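PDB 3B8X: pyridoxamine 5-phosphate-dependent dehydrase from Escherichia coli, which catalyses the pyridoxal-phosphate-dependent removal of the C3'-hydroxyl group from GDP-4-keto-6-deoxy-D-mannose, a step in the biosynthesis of L-colitose for the O-antigen. Local coordinates for residues I84-S89 with L114-E119; L121-T126 with T353-V358. The protein carries 1 engineered substitution. All coordinates share one frame; numbering follows the deposited sequence.

Contact 1 of 2, residues I84-S89 with L114-E119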
ATOM      1  N   ILE B  84       3.652  -3.845 -23.239  1.00 20.86           N
ATOM      2  CA  ILE B  84       4.389  -5.104 -23.417  1.00 11.28           C
ATOM      3  C   ILE B  84       5.266  -5.291 -22.160  1.00 19.41           C
ATOM      4  O   ILE B  84       5.834  -4.335 -21.635  1.00 10.83           O
ATOM      5  CB  ILE B  84       5.388  -4.958 -24.610  1.00 28.40           C
ATOM      6  CG1 ILE B  84       4.657  -4.968 -25.954  1.00 18.97           C
ATOM      7  CG2 ILE B  84       6.496  -6.011 -24.565  1.00 17.19           C
ATOM      8  CD1 ILE B  84       5.534  -4.475 -27.088  1.00 22.81           C
ATOM      9  N   VAL B  85       5.345  -6.517 -21.663  1.00 15.52           N
ATOM     10  CA  VAL B  85       6.171  -6.835 -20.500  1.00 11.84           C
ATOM     11  C   VAL B  85       6.790  -8.203 -20.812  1.00 22.88           C
ATOM     12  O   VAL B  85       6.181  -8.995 -21.565  1.00 12.41           O
ATOM     13  CB  VAL B  85       5.288  -7.121 -19.258  1.00 26.13           C
ATOM     14  CG1 VAL B  85       4.696  -5.847 -18.725  1.00 41.45           C
ATOM     15  CG2 VAL B  85       4.199  -8.116 -19.604  1.00 18.68           C
ATOM     16  N   PRO B  86       7.932  -8.510 -20.189  1.00 22.02           N
ATOM     17  CA  PRO B  86       8.541  -9.849 -20.326  1.00 12.56           C
ATOM     18  C   PRO B  86       7.680 -10.862 -19.570  1.00 21.41           C
ATOM     19  O   PRO B  86       6.846 -10.505 -18.730  1.00 14.94           O
ATOM     20  CB  PRO B  86       9.902  -9.690 -19.634  1.00 24.33           C
ATOM     21  CG  PRO B  86       9.652  -8.624 -18.599  1.00 16.95           C
ATOM     22  CD  PRO B  86       8.736  -7.632 -19.318  1.00 36.99           C
ATOM     23  N   ALA B  87       7.866 -12.126 -19.908  1.00  5.26           N
ATOM     24  CA  ALA B  87       7.109 -13.253 -19.399  1.00  3.22           C
ATOM     25  C   ALA B  87       7.513 -13.640 -17.995  1.00  3.63           C
ATOM     26  O   ALA B  87       6.840 -14.445 -17.378  1.00 16.19           O
ATOM     27  CB  ALA B  87       7.285 -14.471 -20.334  1.00 11.29           C
ATOM     28  N   VAL B  88       8.677 -13.186 -17.542  1.00 11.97           N
ATOM     29  CA  VAL B  88       9.132 -13.623 -16.232  1.00 10.99           C
ATOM     30  C   VAL B  88       9.499 -12.404 -15.472  1.00 12.26           C
ATOM     31  O   VAL B  88      10.241 -11.555 -15.969  1.00 10.97           O
ATOM     32  CB  VAL B  88      10.449 -14.449 -16.297  1.00  6.63           C
ATOM     33  CG1 VAL B  88      10.968 -14.817 -14.834  1.00  5.20           C
ATOM     34  CG2 VAL B  88      10.260 -15.693 -17.206  1.00 16.17           C
ATOM     35  N   SER B  89       8.961 -12.297 -14.260  1.00  7.54           N
ATOM     36  CA  SER B  89       9.341 -11.173 -13.411  1.00  9.12           C
ATOM     37  C   SER B  89       8.683 -11.372 -12.067  1.00 12.11           C
ATOM     38  O   SER B  89       8.617 -12.491 -11.594  1.00 14.09           O
ATOM     39  CB  SER B  89       9.030  -9.814 -14.044  1.00 28.18           C
ATOM     40  OG  SER B  89       7.662  -9.487 -13.905  1.00 45.74           O
ATOM     41  N   LEU B 114      18.006 -13.696 -19.171  1.00  9.58           N
ATOM     42  CA  LEU B 114      16.797 -13.811 -18.338  1.00  7.56           C
ATOM     43  C   LEU B 114      15.904 -12.632 -18.535  1.00 18.45           C
ATOM     44  O   LEU B 114      14.816 -12.600 -17.974  1.00  9.21           O
ATOM     45  CB  LEU B 114      17.091 -13.964 -16.835  1.00  5.88           C
ATOM     46  CG  LEU B 114      18.034 -15.115 -16.433  1.00  8.91           C
ATOM     47  CD1 LEU B 114      18.011 -15.236 -14.917  1.00  2.37           C
ATOM     48  CD2 LEU B 114      17.649 -16.427 -17.144  1.00  7.78           C
ATOM     49  N   ASN B 115      16.347 -11.691 -19.368  1.00 11.57           N
ATOM     50  CA  ASN B 115      15.537 -10.491 -19.688  1.00  4.43           C
ATOM     51  C   ASN B 115      14.736 -10.684 -20.985  1.00  5.75           C
ATOM     52  O   ASN B 115      14.867 -11.741 -21.645  1.00 12.35           O
ATOM     53  CB  ASN B 115      16.410  -9.233 -19.714  1.00  7.08           C
ATOM     54  CG  ASN B 115      16.893  -8.836 -18.329  1.00 20.00           C
ATOM     55  OD1 ASN B 115      16.245  -9.107 -17.324  1.00 12.89           O
ATOM     56  ND2 ASN B 115      18.048  -8.222 -18.271  1.00  9.30           N
ATOM     57  N   ILE B 116      13.827  -9.744 -21.265  1.00 17.90           N
ATOM     58  CA  ILE B 116      12.942  -9.822 -22.428  1.00 19.92           C
ATOM     59  C   ILE B 116      13.775 -10.089 -23.705  1.00  6.96           C
ATOM     60  O   ILE B 116      14.847  -9.540 -23.872  1.00 10.75           O
ATOM     61  CB  ILE B 116      12.163  -8.512 -22.601  1.00 15.44           C
ATOM     62  CG1 ILE B 116      10.999  -8.671 -23.612  1.00 10.45           C
ATOM     63  CG2 ILE B 116      13.116  -7.454 -23.013  1.00  8.98           C
ATOM     64  CD1 ILE B 116       9.886  -7.649 -23.488  1.00 12.05           C
ATOM     65  N   ASP B 117      13.293 -10.995 -24.532  1.00 15.43           N
ATOM     66  CA  ASP B 117      14.017 -11.331 -25.722  1.00 15.40           C
ATOM     67  C   ASP B 117      14.006 -10.171 -26.672  1.00 12.80           C
ATOM     68  O   ASP B 117      12.959  -9.726 -27.118  1.00 20.95           O
ATOM     69  CB  ASP B 117      13.397 -12.532 -26.385  1.00 17.24           C
ATOM     70  CG  ASP B 117      14.230 -12.999 -27.518  1.00 99.89           C
ATOM     71  OD1 ASP B 117      15.414 -13.261 -27.278  1.00 20.54           O
ATOM     72  OD2 ASP B 117      13.758 -12.987 -28.655  1.00 17.24           O
ATOM     73  N   ILE B 118      15.175  -9.655 -26.986  1.00 16.84           N
ATOM     74  CA  ILE B 118      15.217  -8.514 -27.867  1.00 23.85           C
ATOM     75  C   ILE B 118      14.572  -8.738 -29.221  1.00 40.03           C
ATOM     76  O   ILE B 118      13.695  -7.977 -29.658  1.00 18.25           O
ATOM     77  CB  ILE B 118      16.624  -8.052 -28.018  1.00 18.05           C
ATOM     78  CG1 ILE B 118      17.074  -7.566 -26.647  1.00 15.56           C
ATOM     79  CG2 ILE B 118      16.716  -7.012 -29.152  1.00  9.69           C
ATOM     80  CD1 ILE B 118      16.437  -6.238 -26.247  1.00 21.03           C
ATOM     81  N   GLU B 119      15.013  -9.784 -29.900  1.00 14.12           N
ATOM     82  CA  GLU B 119      14.405 -10.055 -31.177  1.00 20.36           C
ATOM     83  C   GLU B 119      12.900 -10.156 -31.024  1.00 19.83           C
ATOM     84  O   GLU B 119      12.161  -9.581 -31.816  1.00 17.98           O
ATOM     85  CB  GLU B 119      14.970 -11.314 -31.805  1.00 29.65           C
ATOM     86  CG  GLU B 119      16.282 -11.030 -32.487  1.00 23.26           C
ATOM     87  CD  GLU B 119      16.255  -9.769 -33.343  1.00 99.89           C
ATOM     88  OE1 GLU B 119      15.510  -9.772 -34.347  1.00 36.11           O
ATOM     89  OE2 GLU B 119      16.989  -8.796 -33.029  1.00 38.54           O
TER
HETATM   90  O   HOH W   1      12.443 -10.917 -17.670  1.00 11.48           O
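Ile116 lies against Ile84 and Pro86, and these three residues make the apolar part of a small, fully buried contact between the end of an interior strand of the sheet and the loop leading into helix 118-124. Two places on Ile116 do the touching. Near its root, CB of Ile116 packs 3.9 Å from CB of Pro86, at the point where the two backbones come closest. At its tip, CD1 of Ile116 reaches CG2 of Ile84, also at 3.9 Å, and sits equally near N of Pro86. One methyl thus covers the peptide that joins Val85 to Pro86. This reach follows from an extended side chain: CG1 of Ile116 stands opposite its own backbone N (chi1 -167°) and CD1 continues outward, which lays the Ile116 side chain back along the strand from Pro86 to Ile84. The two isoleucine side chains cross at about a right angle.

Polar contact is made through water. One water gives a hydrogen bond to O of Val88 at 2.9 Å and another to O of Leu114, spanning two carbonyls that have no direct bond to each other. Past Ile116, Asp117 is the N-cap of helix 118-124, its side chain capping a backbone N of the first turn.

Strand 82-86 belongs to the large mixed sheet of the aminotransferase fold, between strands 129-135 and 103-107. Ile84 bonds through its backbone to Ala131 and Leu133, and Val85 to Lys105 and Val107. Ile116 also touches Val107, which places the loop across two neighbouring strands, while Val88 and Leu114 both meet Leu364 of helix 359-367.

Contact 2 of 2, residues L121-T126 with T353-V358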
ATOM      1  N   LEU B 121      11.130  -8.804 -28.953  1.00 22.75           N
ATOM      2  CA  LEU B 121      10.568  -7.537 -28.585  1.00 21.88           C
ATOM      3  C   LEU B 121      10.352  -6.749 -29.869  1.00 30.22           C
ATOM      4  O   LEU B 121       9.301  -6.130 -30.078  1.00 25.78           O
ATOM      5  CB  LEU B 121      11.472  -6.824 -27.570  1.00 21.24           C
ATOM      6  CG  LEU B 121      11.088  -5.359 -27.281  1.00 20.00           C
ATOM      7  CD1 LEU B 121       9.644  -5.175 -26.804  1.00 10.54           C
ATOM      8  CD2 LEU B 121      12.076  -4.634 -26.382  1.00 18.20           C
ATOM      9  N   LYS B 122      11.342  -6.813 -30.751  1.00 28.78           N
ATOM     10  CA  LYS B 122      11.279  -6.093 -32.026  1.00 28.97           C
ATOM     11  C   LYS B 122      10.030  -6.492 -32.838  1.00 16.01           C
ATOM     12  O   LYS B 122       9.358  -5.649 -33.463  1.00 21.69           O
ATOM     13  CB  LYS B 122      12.571  -6.368 -32.797  1.00 31.75           C
ATOM     14  CG  LYS B 122      12.949  -5.352 -33.871  1.00 33.59           C
ATOM     15  CD  LYS B 122      13.736  -6.016 -35.041  1.00 33.37           C
ATOM     16  CE  LYS B 122      15.253  -5.727 -34.940  1.00 99.89           C
ATOM     17  NZ  LYS B 122      16.134  -6.604 -35.771  1.00 99.89           N
ATOM     18  N   GLU B 123       9.700  -7.776 -32.810  1.00 19.23           N
ATOM     19  CA  GLU B 123       8.546  -8.330 -33.529  1.00 28.53           C
ATOM     20  C   GLU B 123       7.218  -7.857 -32.944  1.00 99.89           C
ATOM     21  O   GLU B 123       6.215  -7.618 -33.648  1.00 22.91           O
ATOM     22  CB  GLU B 123       8.567  -9.844 -33.333  1.00 20.46           C
ATOM     23  CG  GLU B 123       8.364 -10.763 -34.542  1.00 99.89           C
ATOM     24  CD  GLU B 123       8.213 -12.254 -34.140  1.00 99.89           C
ATOM     25  OE1 GLU B 123       8.965 -12.753 -33.247  1.00 57.53           O
ATOM     26  OE2 GLU B 123       7.322 -12.923 -34.723  1.00 99.89           O
ATOM     27  N   ALA B 124       7.210  -7.810 -31.621  1.00 27.05           N
ATOM     28  CA  ALA B 124       6.013  -7.468 -30.863  1.00 23.60           C
ATOM     29  C   ALA B 124       5.530  -6.014 -30.917  1.00 11.68           C
ATOM     30  O   ALA B 124       4.341  -5.734 -30.717  1.00 27.68           O
ATOM     31  CB  ALA B 124       6.222  -7.873 -29.411  1.00 21.65           C
ATOM     32  N   VAL B 125       6.458  -5.085 -31.101  1.00 13.33           N
ATOM     33  CA  VAL B 125       6.135  -3.681 -31.062  1.00 28.68           C
ATOM     34  C   VAL B 125       5.322  -3.273 -32.286  1.00 40.08           C
ATOM     35  O   VAL B 125       5.824  -3.325 -33.407  1.00 44.62           O
ATOM     36  CB  VAL B 125       7.428  -2.840 -30.953  1.00 13.70           C
ATOM     37  CG1 VAL B 125       7.099  -1.372 -31.111  1.00 24.12           C
ATOM     38  CG2 VAL B 125       8.106  -3.097 -29.619  1.00 24.52           C
ATOM     39  N   THR B 126       4.065  -2.896 -32.086  1.00 55.13           N
ATOM     40  CA  THR B 126       3.209  -2.489 -33.208  1.00 44.79           C
ATOM     41  C   THR B 126       2.745  -1.031 -33.044  1.00 43.37           C
ATOM     42  O   THR B 126       3.180  -0.340 -32.131  1.00 26.10           O
ATOM     43  CB  THR B 126       2.004  -3.460 -33.382  1.00 25.90           C
ATOM     44  OG1 THR B 126       0.844  -2.902 -32.761  1.00 39.64           O
ATOM     45  CG2 THR B 126       2.304  -4.810 -32.726  1.00 67.25           C
ATOM     46  N   THR B 353      -2.539 -10.683 -24.184  1.00 25.59           N
ATOM     47  CA  THR B 353      -2.237 -11.536 -25.319  1.00 12.88           C
ATOM     48  C   THR B 353      -0.795 -11.998 -25.155  1.00 32.79           C
ATOM     49  O   THR B 353      -0.030 -11.440 -24.376  1.00 17.15           O
ATOM     50  CB  THR B 353      -2.314 -10.732 -26.656  1.00  8.87           C
ATOM     51  OG1 THR B 353      -2.187 -11.620 -27.771  1.00 99.89           O
ATOM     52  CG2 THR B 353      -1.202  -9.723 -26.726  1.00 21.12           C
ATOM     53  N   VAL B 354      -0.425 -13.013 -25.916  1.00 34.57           N
ATOM     54  CA  VAL B 354       0.950 -13.453 -25.925  1.00 15.12           C
ATOM     55  C   VAL B 354       1.570 -13.281 -27.291  1.00 23.79           C
ATOM     56  O   VAL B 354       1.051 -13.775 -28.288  1.00 36.19           O
ATOM     57  CB  VAL B 354       1.101 -14.908 -25.590  1.00 21.60           C
ATOM     58  CG1 VAL B 354       2.543 -15.263 -25.821  1.00 23.23           C
ATOM     59  CG2 VAL B 354       0.747 -15.154 -24.159  1.00 24.97           C
ATOM     60  N   HIS B 355       2.721 -12.636 -27.338  1.00 24.60           N
ATOM     61  CA  HIS B 355       3.408 -12.514 -28.603  1.00 20.24           C
ATOM     62  C   HIS B 355       4.121 -13.809 -28.933  1.00 19.05           C
ATOM     63  O   HIS B 355       4.985 -14.249 -28.183  1.00 18.96           O
ATOM     64  CB  HIS B 355       4.498 -11.473 -28.548  1.00 15.64           C
ATOM     65  CG  HIS B 355       5.341 -11.445 -29.784  1.00 40.98           C
ATOM     66  ND1 HIS B 355       4.805 -11.199 -31.029  1.00 22.76           N
ATOM     67  CD2 HIS B 355       6.669 -11.635 -29.974  1.00 27.59           C
ATOM     68  CE1 HIS B 355       5.768 -11.218 -31.932  1.00 18.43           C
ATOM     69  NE2 HIS B 355       6.908 -11.481 -31.318  1.00 31.07           N
ATOM     70  N   ASN B 356       3.793 -14.366 -30.092  1.00 23.44           N
ATOM     71  CA  ASN B 356       4.466 -15.532 -30.623  1.00 26.16           C
ATOM     72  C   ASN B 356       4.317 -16.658 -29.649  1.00 20.86           C
ATOM     73  O   ASN B 356       3.273 -17.301 -29.569  1.00 21.33           O
ATOM     74  CB  ASN B 356       5.940 -15.172 -30.814  1.00 41.83           C
ATOM     75  CG  ASN B 356       6.737 -16.299 -31.392  1.00 63.51           C
ATOM     76  OD1 ASN B 356       6.205 -17.187 -32.051  1.00 26.93           O
ATOM     77  ND2 ASN B 356       8.036 -16.258 -31.161  1.00 35.28           N
ATOM     78  N   ASN B 357       5.362 -16.885 -28.876  1.00 27.60           N
ATOM     79  CA  ASN B 357       5.262 -17.895 -27.851  1.00 17.21           C
ATOM     80  C   ASN B 357       6.218 -17.520 -26.700  1.00 18.06           C
ATOM     81  O   ASN B 357       7.063 -16.649 -26.840  1.00 17.80           O
ATOM     82  CB  ASN B 357       5.643 -19.260 -28.433  1.00 22.03           C
ATOM     83  CG  ASN B 357       7.103 -19.322 -28.840  1.00 25.18           C
ATOM     84  OD1 ASN B 357       7.992 -19.178 -28.005  1.00 17.98           O
ATOM     85  ND2 ASN B 357       7.356 -19.483 -30.133  1.00 28.33           N
ATOM     86  N   VAL B 358       6.126 -18.245 -25.600  1.00 20.26           N
ATOM     87  CA  VAL B 358       7.052 -18.017 -24.514  1.00  8.70           C
ATOM     88  C   VAL B 358       7.692 -19.347 -24.171  1.00 19.27           C
ATOM     89  O   VAL B 358       7.682 -19.796 -23.030  1.00 17.08           O
ATOM     90  CB  VAL B 358       6.323 -17.423 -23.303  1.00 12.73           C
ATOM     91  CG1 VAL B 358       5.922 -15.974 -23.646  1.00  8.64           C
ATOM     92  CG2 VAL B 358       5.098 -18.303 -22.954  1.00 20.70           C
TER
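Glu123 and Ala124, in the last turn of helix 118-124, receive the ring of His355 at the C-terminal side of strand 351-354 in the mixed sheet of this aminotransferase fold. The side chain of His355 leaves the backbone toward the helix. Its CB comes 4.1 Å from CB of Ala124, and with CG anti to the backbone N the ring is carried over that alanine. CG lies 3.7 Å from CB of Ala124, and the methyl stands 14° off the ring normal in a CH-pi contact, displaced from the ring centre toward its rim. ND1 lies 3.9 Å from CA of Ala124, whose N also lies over that face. On the opposite face, CB of the adjacent Asn356 sits above the ring centre, so the imidazole is sandwiched between a helix methyl and its own chain neighbour. Farther out, CE1 and NE2 meet Glu123: CB of Glu123 approaches obliquely, 3.1 Å from NE2 and 3.4 Å from CE1, while CG of Glu123 lies in the ring plane at its edge. The carboxylate is turned 76° from the imidazole plane. Glu123 is exposed and poorly ordered, which suggests a modest hold on the ring, whereas Ala124 is buried and also packs on Val107. At the tip, NE2 of His355 donates a weak hydrogen bond to OE1 of Glu123, 3.1 Å long and bent to 143° at the hydrogen.

Overall arrangement
From the N terminus, the chain runs through strand 82-86, helix 91-99 and strand 103-107 before contact 1 closes this strand-helix-strand excursion at residues 114-119. Contact 2 opens directly afterwards, on the same helix 118-124, and closes only when the chain returns at 353-358, more than 220 residues later. The two are therefore in series, neither nested nor crossed. Their centres lie 10 Å apart, and they touch: Ile84 packs on Leu121 and Val125, and Ala87 on Val358. Helix 118-124 is shared, its entry tied to an interior strand of the mixed sheet and its end to the segment 353-358 at one edge of the sheet.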